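PDB 3R4R: putative fimbrium tip subunit Fim1F from Parabacteroides distasonis, which probably forms part of the tip of the fimbrium, a cell-surface filament of the kind that mediates adhesion and biofilm formation. Local coordinates for residues 168-174 / 227-232; 206-212 / 262-266; 232-236 / 258-263. One frame throughout, in Å; residues are numbered along the deposited sequence.

Interaction 1 of 3, residues 168-174 / 227-232. With SO4 (sulfate ion), chain C; EDO (1,2-ethanediol), chain F; EDO (1,2-ethanediol), chain E.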
loop_
_atom_site.group_PDB
_atom_site.type_symbol
_atom_site.label_atom_id
_atom_site.label_comp_id
_atom_site.label_asym_id
_atom_site.label_seq_id
_atom_site.Cartn_x
_atom_site.Cartn_y
_atom_site.Cartn_z
ATOM N N LEU A 168 -0.451 0.092 0.472
ATOM C CA LEU A 168 -0.749 1.438 0.969
ATOM C C LEU A 168 -1.314 2.336 -0.165
ATOM O O LEU A 168 -1.946 3.337 0.097
ATOM C CB LEU A 168 0.522 2.075 1.589
ATOM C CG LEU A 168 0.383 3.367 2.378
ATOM C CD1 LEU A 168 -0.648 3.223 3.509
ATOM C CD2 LEU A 168 1.694 3.792 2.901
ATOM N N SER A 169 -1.119 1.941 -1.397
ATOM C CA SER A 169 -1.645 2.631 -2.561
ATOM C C SER A 169 -2.850 1.910 -3.124
ATOM O O SER A 169 -3.088 0.742 -2.809
ATOM C CB SER A 169 -0.569 2.749 -3.641
ATOM O OG SER A 169 -0.179 1.474 -4.115
ATOM N N ALA A 170 -3.610 2.625 -3.955
ATOM C CA ALA A 170 -4.685 2.084 -4.772
ATOM C C ALA A 170 -4.169 1.869 -6.196
ATOM O O ALA A 170 -3.331 2.651 -6.654
ATOM C CB ALA A 170 -5.879 3.012 -4.756
ATOM N N LYS A 171 -4.620 0.792 -6.872
ATOM C CA LYS A 171 -4.249 0.486 -8.249
ATOM C C LYS A 171 -5.412 0.879 -9.169
ATOM O O LYS A 171 -6.556 0.483 -8.935
ATOM C CB LYS A 171 -3.871 -1.005 -8.382
ATOM C CG LYS A 171 -3.492 -1.473 -9.807
ATOM C CD LYS A 171 -3.248 -2.991 -9.831
ATOM C CE LYS A 171 -2.949 -3.520 -11.208
ATOM N NZ LYS A 171 -2.691 -4.986 -11.180
ATOM N N ILE A 172 -5.124 1.696 -10.185
ATOM C CA ILE A 172 -6.172 2.190 -11.112
ATOM C C ILE A 172 -5.796 1.846 -12.559
ATOM O O ILE A 172 -4.723 2.236 -13.024
ATOM C CB ILE A 172 -6.425 3.735 -10.965
ATOM C CG1 ILE A 172 -6.646 4.178 -9.491
ATOM C CG2 ILE A 172 -7.579 4.207 -11.883
ATOM C CD1 ILE A 172 -6.709 5.731 -9.335
ATOM N N GLU A 173 -6.682 1.116 -13.266
ATOM C CA GLU A 173 -6.493 0.774 -14.674
ATOM C C GLU A 173 -7.569 1.452 -15.552
ATOM O O GLU A 173 -8.749 1.171 -15.387
ATOM C CB GLU A 173 -6.524 -0.756 -14.878
ATOM C CG GLU A 173 -6.269 -1.170 -16.333
ATOM C CD GLU A 173 -6.361 -2.640 -16.711
ATOM O OE1 GLU A 173 -6.875 -3.444 -15.900
ATOM O OE2 GLU A 173 -5.959 -2.979 -17.848
ATOM N N TYR A 174 -7.174 2.347 -16.464
ATOM C CA TYR A 174 -8.108 2.925 -17.442
ATOM C C TYR A 174 -8.197 1.937 -18.600
ATOM O O TYR A 174 -7.169 1.625 -19.202
ATOM C CB TYR A 174 -7.697 4.343 -17.891
ATOM C CG TYR A 174 -8.403 4.825 -19.145
ATOM C CD1 TYR A 174 -9.729 5.246 -19.105
ATOM C CD2 TYR A 174 -7.727 4.918 -20.355
ATOM C CE1 TYR A 174 -10.374 5.718 -20.249
ATOM C CE2 TYR A 174 -8.362 5.383 -21.508
ATOM C CZ TYR A 174 -9.685 5.787 -21.449
ATOM O OH TYR A 174 -10.316 6.234 -22.585
ATOM N N VAL A 227 -1.490 3.306 -18.677
ATOM C CA VAL A 227 -2.903 2.916 -18.612
ATOM C C VAL A 227 -3.181 2.365 -17.185
ATOM O O VAL A 227 -4.283 2.549 -16.692
ATOM C CB VAL A 227 -3.147 1.906 -19.776
ATOM C CG1 VAL A 227 -4.203 0.856 -19.484
ATOM C CG2 VAL A 227 -3.451 2.651 -21.054
ATOM N N THR A 228 -2.187 1.769 -16.523
ATOM C CA THR A 228 -2.277 1.326 -15.130
ATOM C C THR A 228 -1.373 2.268 -14.306
ATOM O O THR A 228 -0.184 2.412 -14.591
ATOM C CB THR A 228 -1.933 -0.179 -14.944
ATOM O OG1 THR A 228 -2.909 -0.998 -15.619
ATOM C CG2 THR A 228 -1.856 -0.590 -13.443
ATOM N N PHE A 229 -1.946 2.920 -13.302
ATOM C CA PHE A 229 -1.204 3.868 -12.476
ATOM C C PHE A 229 -1.680 3.746 -10.998
ATOM O O PHE A 229 -2.662 3.033 -10.721
ATOM C CB PHE A 229 -1.364 5.305 -13.033
ATOM C CG PHE A 229 -2.778 5.713 -13.324
ATOM C CD1 PHE A 229 -3.356 5.430 -14.560
ATOM C CD2 PHE A 229 -3.515 6.427 -12.391
ATOM C CE1 PHE A 229 -4.682 5.795 -14.829
ATOM C CE2 PHE A 229 -4.831 6.811 -12.663
ATOM C CZ PHE A 229 -5.416 6.466 -13.874
ATOM N N TYR A 230 -0.932 4.389 -10.061
ATOM C CA TYR A 230 -1.151 4.302 -8.617
ATOM C C TYR A 230 -1.229 5.658 -7.937
ATOM O O TYR A 230 -0.739 6.651 -8.461
ATOM C CB TYR A 230 -0.005 3.519 -7.942
ATOM C CG TYR A 230 0.377 2.225 -8.616
ATOM C CD1 TYR A 230 -0.358 1.060 -8.406
ATOM C CD2 TYR A 230 1.459 2.166 -9.491
ATOM C CE1 TYR A 230 -0.061 -0.116 -9.094
ATOM C CE2 TYR A 230 1.758 0.996 -10.195
ATOM C CZ TYR A 230 1.001 -0.146 -9.983
ATOM O OH TYR A 230 1.345 -1.316 -10.593
ATOM N N THR A 231 -1.799 5.669 -6.725
ATOM C CA THR A 231 -1.943 6.836 -5.857
ATOM C C THR A 231 -2.166 6.397 -4.404
ATOM O O THR A 231 -2.748 5.332 -4.150
ATOM C CB THR A 231 -3.098 7.754 -6.328
ATOM O OG1 THR A 231 -3.211 8.859 -5.436
ATOM C CG2 THR A 231 -4.449 7.038 -6.394
ATOM N N TYR A 232 -1.746 7.251 -3.447
ATOM C CA TYR A 232 -2.093 7.025 -2.071
ATOM C C TYR A 232 -3.503 7.579 -1.877
ATOM O O TYR A 232 -3.896 8.454 -2.654
ATOM C CB TYR A 232 -1.064 7.642 -1.106
ATOM C CG TYR A 232 0.338 7.079 -1.133
ATOM C CD1 TYR A 232 0.565 5.719 -0.917
ATOM C CD2 TYR A 232 1.443 7.923 -1.120
ATOM C CE1 TYR A 232 1.858 5.196 -0.883
ATOM C CE2 TYR A 232 2.742 7.420 -1.011
ATOM C CZ TYR A 232 2.945 6.053 -0.910
ATOM O OH TYR A 232 4.214 5.544 -0.838
HETATM S S SO4 C . 0.646 0.450 -19.238
HETATM O O1 SO4 C . 1.667 0.891 -18.274
HETATM O O2 SO4 C . 1.217 -0.594 -20.115
HETATM O O3 SO4 C . -0.505 -0.120 -18.491
HETATM O O4 SO4 C . 0.227 1.566 -20.066
HETATM C C1 EDO F . 1.764 7.461 -10.992
HETATM O O1 EDO F . 3.037 7.852 -10.449
HETATM C C2 EDO F . 1.924 6.225 -11.874
HETATM O O2 EDO F . 1.813 5.012 -11.125
HETATM C C1 EDO E . -3.765 -2.435 -4.576
HETATM O O1 EDO E . -2.593 -1.760 -5.077
HETATM C C2 EDO E . -3.836 -3.833 -5.201
HETATM O O2 EDO E . -4.647 -4.699 -4.389
#
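The F229 ring carries I172 on one of its faces. CB of I172 stands 4.2 Å from the ring centroid, 26° off the normal, a CH-pi contact, while the carbonyl oxygen I172 O lies 3.8 Å above the same face of the F229 ring, displaced toward its rim. The methyl I172 CG2 adds an apolar touch to F229 CZ at 3.7 Å. F229 can meet its partner in this way because CG is placed between the backbone N and the carbonyl carbon (chi1 49°), which brings the ring back across the neighbouring strand.

The rings of Y230 and Y232 are met differently. Y230 has A170 O near the plane at its edge, and the extended K171 chain runs alongside it, K171 CG lying 3.8 Å from Y230 CE1. At the edge of Y232, near the ring plane, L168 O approaches CD1 to 3.6 Å.

Beneath the side chains is an antiparallel pairing at 153°. I172 and F229 form a hydrogen-bonded pair, each amide N giving a 2.9 Å bond to the other's O, and A170 with T231 is a second, whose return bond is weak. K171 with Y230 and E173 with T228 are non-hydrogen-bonded pairs, their side chains on the opposite face from I172 and F229.

K171 NZ and the Y230 hydroxyl both reach E41 of helix 39-42. On the I172 side, F229 packs on V194 of strand 191-202 and I172 on I269. Strand 161-179 thus lies between two partners, 228-232 antiparallel and 266-273 parallel, in the transthyretin-like C-terminal domain.

Interaction 2 of 3, residues 206-212 / 262-266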
loop_
_atom_site.group_PDB
_atom_site.type_symbol
_atom_site.label_atom_id
_atom_site.label_comp_id
_atom_site.label_asym_id
_atom_site.label_seq_id
_atom_site.Cartn_x
_atom_site.Cartn_y
_atom_site.Cartn_z
ATOM N N PHE A 206 -4.678 0.912 8.301
ATOM C CA PHE A 206 -4.779 -0.453 7.790
ATOM C C PHE A 206 -6.193 -0.871 7.280
ATOM O O PHE A 206 -6.373 -2.056 6.977
ATOM C CB PHE A 206 -4.397 -1.417 8.934
ATOM C CG PHE A 206 -3.047 -1.150 9.556
ATOM C CD1 PHE A 206 -1.884 -1.621 8.962
ATOM C CD2 PHE A 206 -2.940 -0.467 10.769
ATOM C CE1 PHE A 206 -0.637 -1.376 9.543
ATOM C CE2 PHE A 206 -1.691 -0.242 11.353
ATOM C CZ PHE A 206 -0.553 -0.686 10.728
ATOM N N ASN A 207 -7.167 0.053 7.164
ATOM C CA ASN A 207 -8.507 -0.362 6.734
ATOM C C ASN A 207 -8.601 -0.298 5.220
ATOM O O ASN A 207 -8.615 0.784 4.642
ATOM C CB ASN A 207 -9.611 0.476 7.386
ATOM C CG ASN A 207 -11.019 -0.049 7.159
ATOM O OD1 ASN A 207 -11.250 -1.088 6.514
ATOM N ND2 ASN A 207 -11.992 0.634 7.741
ATOM N N THR A 208 -8.696 -1.469 4.578
ATOM C CA THR A 208 -8.768 -1.573 3.105
ATOM C C THR A 208 -10.230 -1.408 2.628
ATOM O O THR A 208 -10.540 -1.778 1.509
ATOM C CB THR A 208 -8.168 -2.907 2.627
ATOM O OG1 THR A 208 -8.222 -2.916 1.205
ATOM C CG2 THR A 208 -8.875 -4.164 3.191
ATOM N N SER A 209 -11.092 -0.796 3.459
ATOM C CA SER A 209 -12.511 -0.545 3.186
ATOM C C SER A 209 -12.903 0.933 3.424
ATOM O O SER A 209 -13.991 1.337 3.010
ATOM C CB SER A 209 -13.399 -1.440 4.054
ATOM O OG SER A 209 -13.131 -2.814 3.825
ATOM N N ALA A 210 -12.054 1.721 4.104
ATOM C CA ALA A 210 -12.347 3.132 4.380
ATOM C C ALA A 210 -11.131 4.005 4.135
ATOM O O ALA A 210 -10.017 3.571 4.399
ATOM C CB ALA A 210 -12.817 3.293 5.812
ATOM N N VAL A 211 -11.336 5.220 3.597
ATOM C CA VAL A 211 -10.240 6.147 3.293
ATOM C C VAL A 211 -9.808 6.798 4.641
ATOM O O VAL A 211 -10.643 7.341 5.349
ATOM C CB VAL A 211 -10.621 7.176 2.180
ATOM C CG1 VAL A 211 -11.804 8.055 2.563
ATOM C CG2 VAL A 211 -9.432 8.027 1.762
ATOM N N GLU A 212 -8.517 6.653 5.025
ATOM C CA GLU A 212 -7.983 7.153 6.315
ATOM C C GLU A 212 -6.812 8.144 6.131
ATOM O O GLU A 212 -6.514 8.890 7.064
ATOM C CB GLU A 212 -7.487 5.981 7.184
ATOM C CG GLU A 212 -8.505 4.947 7.610
ATOM C CD GLU A 212 -7.874 3.630 8.030
ATOM O OE1 GLU A 212 -7.348 2.925 7.140
ATOM O OE2 GLU A 212 -7.956 3.266 9.226
ATOM N N ILE A 262 -9.494 3.605 -2.452
ATOM C CA ILE A 262 -9.018 3.211 -1.132
ATOM C C ILE A 262 -7.790 2.321 -1.294
ATOM O O ILE A 262 -7.724 1.524 -2.215
ATOM C CB ILE A 262 -10.165 2.494 -0.344
ATOM C CG1 ILE A 262 -11.438 3.375 -0.235
ATOM C CG2 ILE A 262 -9.723 2.022 1.053
ATOM C CD1 ILE A 262 -12.760 2.575 -0.080
ATOM N N LYS A 263 -6.807 2.487 -0.407
ATOM C CA LYS A 263 -5.593 1.682 -0.340
ATOM C C LYS A 263 -5.918 0.184 -0.290
ATOM O O LYS A 263 -6.835 -0.238 0.436
ATOM C CB LYS A 263 -4.770 2.070 0.898
ATOM C CG LYS A 263 -5.464 1.746 2.223
ATOM C CD LYS A 263 -4.744 2.368 3.403
ATOM C CE LYS A 263 -5.554 2.284 4.668
ATOM N NZ LYS A 263 -6.887 2.984 4.584
ATOM N N GLY A 264 -5.142 -0.597 -1.022
ATOM C CA GLY A 264 -5.294 -2.041 -1.041
ATOM C C GLY A 264 -6.399 -2.516 -1.939
ATOM O O GLY A 264 -6.849 -3.648 -1.785
ATOM N N ASN A 265 -6.842 -1.657 -2.877
ATOM C CA ASN A 265 -7.891 -2.001 -3.831
ATOM C C ASN A 265 -7.423 -1.785 -5.285
ATOM O O ASN A 265 -6.516 -0.990 -5.527
ATOM C CB ASN A 265 -9.162 -1.189 -3.565
ATOM C CG ASN A 265 -9.884 -1.533 -2.284
ATOM O OD1 ASN A 265 -10.661 -2.484 -2.216
ATOM N ND2 ASN A 265 -9.684 -0.732 -1.266
ATOM N N TYR A 266 -8.027 -2.518 -6.231
ATOM C CA TYR A 266 -7.746 -2.448 -7.673
ATOM C C TYR A 266 -9.028 -2.011 -8.372
ATOM O O TYR A 266 -10.091 -2.582 -8.158
ATOM C CB TYR A 266 -7.182 -3.794 -8.199
ATOM C CG TYR A 266 -7.111 -4.036 -9.704
ATOM C CD1 TYR A 266 -6.803 -3.002 -10.588
ATOM C CD2 TYR A 266 -7.187 -5.327 -10.222
ATOM C CE1 TYR A 266 -6.702 -3.231 -11.962
ATOM C CE2 TYR A 266 -7.065 -5.572 -11.588
ATOM C CZ TYR A 266 -6.827 -4.524 -12.460
ATOM O OH TYR A 266 -6.726 -4.812 -13.810
#
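K263 sends its side chain into the loop 206-212, which curls round the ammonium group. Its CB lies beside L168 O, a neighbour from strand 161-179. CG, placed between backbone N and carbonyl carbon (chi1 65°), starts the chain toward the loop and comes within 4.1 Å of N207 O. CD runs past the E233 carboxylate, and the chain then bends at its last torsion (chi4 -60°), bringing CE to 3.1 Å from E212 OE1. At the tip, K263 NZ makes a 2.6 Å salt bridge to E212 OE1, on the anti lone pair of that oxygen, and a 2.8 Å hydrogen bond to N207 O, reached from above the carbonyl plane.

E212 OE1 also accepts the backbone N of N207 on its syn side, at 2.9 Å, so two donors grip it and the loop is drawn closed on itself. NZ also pairs with E233. A methionine in place of K263 would probably leave E212 and E233 without the cation between them and N207 O without its donor.

I262 flanks this polar core, its CD1 resting 3.5 Å from S209 O. Nearer the turn, T208 OG1 donates to K263 O in the carbonyl plane, at 3.1 Å, and N265 ND2, from its own amide plane, bonds T208 O at 3.1 Å as well as I262 O.

Residues 262-265 form a type II beta turn, with G264 at the third position, where a positive phi favours glycine. This turn leads into strand 266-273 of the transthyretin-like domain, and the loop 206-212 is fastened to it by the T208 and K263 bonds.

Interaction 3 of 3, residues 232-236 / 258-263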
loop_
_atom_site.group_PDB
_atom_site.type_symbol
_atom_site.label_atom_id
_atom_site.label_comp_id
_atom_site.label_asym_id
_atom_site.label_seq_id
_atom_site.Cartn_x
_atom_site.Cartn_y
_atom_site.Cartn_z
ATOM N N TYR A 232 -1.746 7.251 -3.447
ATOM C CA TYR A 232 -2.093 7.025 -2.071
ATOM C C TYR A 232 -3.503 7.579 -1.877
ATOM O O TYR A 232 -3.896 8.454 -2.654
ATOM C CB TYR A 232 -1.064 7.642 -1.106
ATOM C CG TYR A 232 0.338 7.079 -1.133
ATOM C CD1 TYR A 232 0.565 5.719 -0.917
ATOM C CD2 TYR A 232 1.443 7.923 -1.120
ATOM C CE1 TYR A 232 1.858 5.196 -0.883
ATOM C CE2 TYR A 232 2.742 7.420 -1.011
ATOM C CZ TYR A 232 2.945 6.053 -0.910
ATOM O OH TYR A 232 4.214 5.544 -0.838
ATOM N N GLU A 233 -4.295 7.042 -0.917
ATOM C CA GLU A 233 -5.634 7.550 -0.534
ATOM C C GLU A 233 -5.715 9.065 -0.405
ATOM O O GLU A 233 -4.726 9.704 -0.020
ATOM C CB GLU A 233 -6.063 7.000 0.837
ATOM C CG GLU A 233 -6.368 5.535 0.907
ATOM C CD GLU A 233 -6.863 5.090 2.261
ATOM O OE1 GLU A 233 -6.472 5.655 3.314
ATOM O OE2 GLU A 233 -7.620 4.100 2.256
ATOM N N ILE A 234 -6.909 9.624 -0.634
ATOM C CA ILE A 234 -7.181 11.047 -0.521
ATOM C C ILE A 234 -8.475 11.195 0.272
ATOM O O ILE A 234 -9.534 10.876 -0.271
ATOM C CB ILE A 234 -7.238 11.674 -1.924
ATOM C CG1 ILE A 234 -5.932 11.379 -2.718
ATOM C CG2 ILE A 234 -7.537 13.166 -1.807
ATOM C CD1 ILE A 234 -5.910 11.652 -4.208
ATOM N N SER A 235 -8.378 11.668 1.557
ATOM C CA SER A 235 -9.511 11.838 2.477
ATOM C C SER A 235 -10.418 13.016 2.093
ATOM O O SER A 235 -11.642 12.901 2.249
ATOM C CB SER A 235 -9.024 12.049 3.909
ATOM O OG SER A 235 -8.243 13.225 4.037
ATOM N N ASP A 236 -9.832 14.158 1.637
ATOM C CA ASP A 236 -10.631 15.343 1.284
ATOM C C ASP A 236 -11.726 14.952 0.283
ATOM O O ASP A 236 -11.449 14.359 -0.770
ATOM C CB ASP A 236 -9.751 16.476 0.725
ATOM C CG ASP A 236 -10.448 17.810 0.468
ATOM O OD1 ASP A 236 -11.634 17.947 0.829
ATOM O OD2 ASP A 236 -9.792 18.728 -0.058
ATOM N N ALA A 258 -11.896 11.622 -5.606
ATOM C CA ALA A 258 -10.592 11.128 -5.161
ATOM C C ALA A 258 -10.709 10.138 -3.995
ATOM O O ALA A 258 -9.937 9.194 -3.935
ATOM C CB ALA A 258 -9.720 12.296 -4.746
ATOM N N ASN A 259 -11.711 10.318 -3.114
ATOM C CA ASN A 259 -11.914 9.471 -1.933
ATOM C C ASN A 259 -12.568 8.086 -2.296
ATOM O O ASN A 259 -12.767 7.264 -1.394
ATOM C CB ASN A 259 -12.767 10.202 -0.886
ATOM C CG ASN A 259 -14.088 10.731 -1.354
ATOM O OD1 ASN A 259 -14.274 11.104 -2.514
ATOM N ND2 ASN A 259 -14.997 10.891 -0.416
ATOM N N LYS A 260 -12.820 7.795 -3.591
ATOM C CA LYS A 260 -13.373 6.495 -3.979
ATOM C C LYS A 260 -12.249 5.441 -4.104
ATOM O O LYS A 260 -12.533 4.236 -4.080
ATOM C CB LYS A 260 -14.165 6.588 -5.302
ATOM C CG LYS A 260 -15.435 7.445 -5.297
ATOM C CD LYS A 260 -16.572 6.866 -4.460
ATOM N N PHE A 261 -10.974 5.890 -4.213
ATOM C CA PHE A 261 -9.824 5.013 -4.411
ATOM C C PHE A 261 -9.150 4.746 -3.066
ATOM O O PHE A 261 -8.377 5.570 -2.573
ATOM C CB PHE A 261 -8.855 5.639 -5.420
ATOM C CG PHE A 261 -9.547 6.089 -6.682
ATOM C CD1 PHE A 261 -9.838 5.181 -7.699
ATOM C CD2 PHE A 261 -9.908 7.417 -6.858
ATOM C CE1 PHE A 261 -10.476 5.593 -8.862
ATOM C CE2 PHE A 261 -10.594 7.813 -7.992
ATOM C CZ PHE A 261 -10.846 6.908 -9.007
ATOM N N ILE A 262 -9.494 3.605 -2.452
ATOM C CA ILE A 262 -9.018 3.211 -1.132
ATOM C C ILE A 262 -7.790 2.321 -1.294
ATOM O O ILE A 262 -7.724 1.524 -2.215
ATOM C CB ILE A 262 -10.165 2.494 -0.344
ATOM C CG1 ILE A 262 -11.438 3.375 -0.235
ATOM C CG2 ILE A 262 -9.723 2.022 1.053
ATOM C CD1 ILE A 262 -12.760 2.575 -0.080
ATOM N N LYS A 263 -6.807 2.487 -0.407
ATOM C CA LYS A 263 -5.593 1.682 -0.340
ATOM C C LYS A 263 -5.918 0.184 -0.290
ATOM O O LYS A 263 -6.835 -0.238 0.436
ATOM C CB LYS A 263 -4.770 2.070 0.898
ATOM C CG LYS A 263 -5.464 1.746 2.223
ATOM C CD LYS A 263 -4.744 2.368 3.403
ATOM C CE LYS A 263 -5.554 2.284 4.668
ATOM N NZ LYS A 263 -6.887 2.984 4.584
HETATM O O HOH W 1 -8.665 7.993 -2.091
#
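Charge comes first in this contact: E233 OE2 takes two donors from K263, a 2.7 Å salt bridge from NZ and a 3.2 Å hydrogen bond from the backbone N of K263. NZ arrives on the syn side of the carboxylate and the amide on the anti side, both from the same face and about 30° out of the plane. Reaching both is possible because the E233 side chain leaves its backbone with CG opposite the carbonyl carbon (chi1 -69°) and then runs extended. The other oxygen, OE1, receives the amides of E212 and N213, so the buried carboxylate is held at both oxygens, and the lysine beside it would be expected to favour its ionised form. I262 CG2 lies against OE2 at 3.2 Å.

A water supplies the second polar link. It accepts from I234 N at 2.8 Å and donates to A258 O and F261 O, joining one backbone to two points of the other where no direct backbone bond is made.

The segments are loops that follow strands 228-232 and 251-257 of the transthyretin-like domain, and the second loop opens with a short 3-10 segment at 258-260, whose first residue, A258, points its methyl at the first loop.

Apolar packing is made by A258 CB, which meets I234 CG2 at 3.8 Å and sits almost as near the I234 CB and CD1 atoms.

A CA-H...O contact lies beside it, N259 CA to I234 O at 3.2 Å, bent to 125° at the hydrogen. I234 also packs on N198 of strand 191-202.

From the N terminus, strand 161-179 supplies residues 168-174, and interaction 1 joins them to 227-232, closing a loop of some fifty residues. Within that loop lies 206-212, which reaches past the closure to 262-266; interactions 1 and 2 cross. Interaction 3 starts at Y232, where interaction 1 ends, and returns to 258-263, so it is in series with the first and lies within the span of the second, ending on the shared I262 and K263. Together they tie strand 161-179 to strand 228-232, and the loops after strands 191-202 and 228-232 to the one that leads from 251-257 into 266-273. E173 OE1 probably bonds Y266 OH, and the K171 backbone N the N265 O.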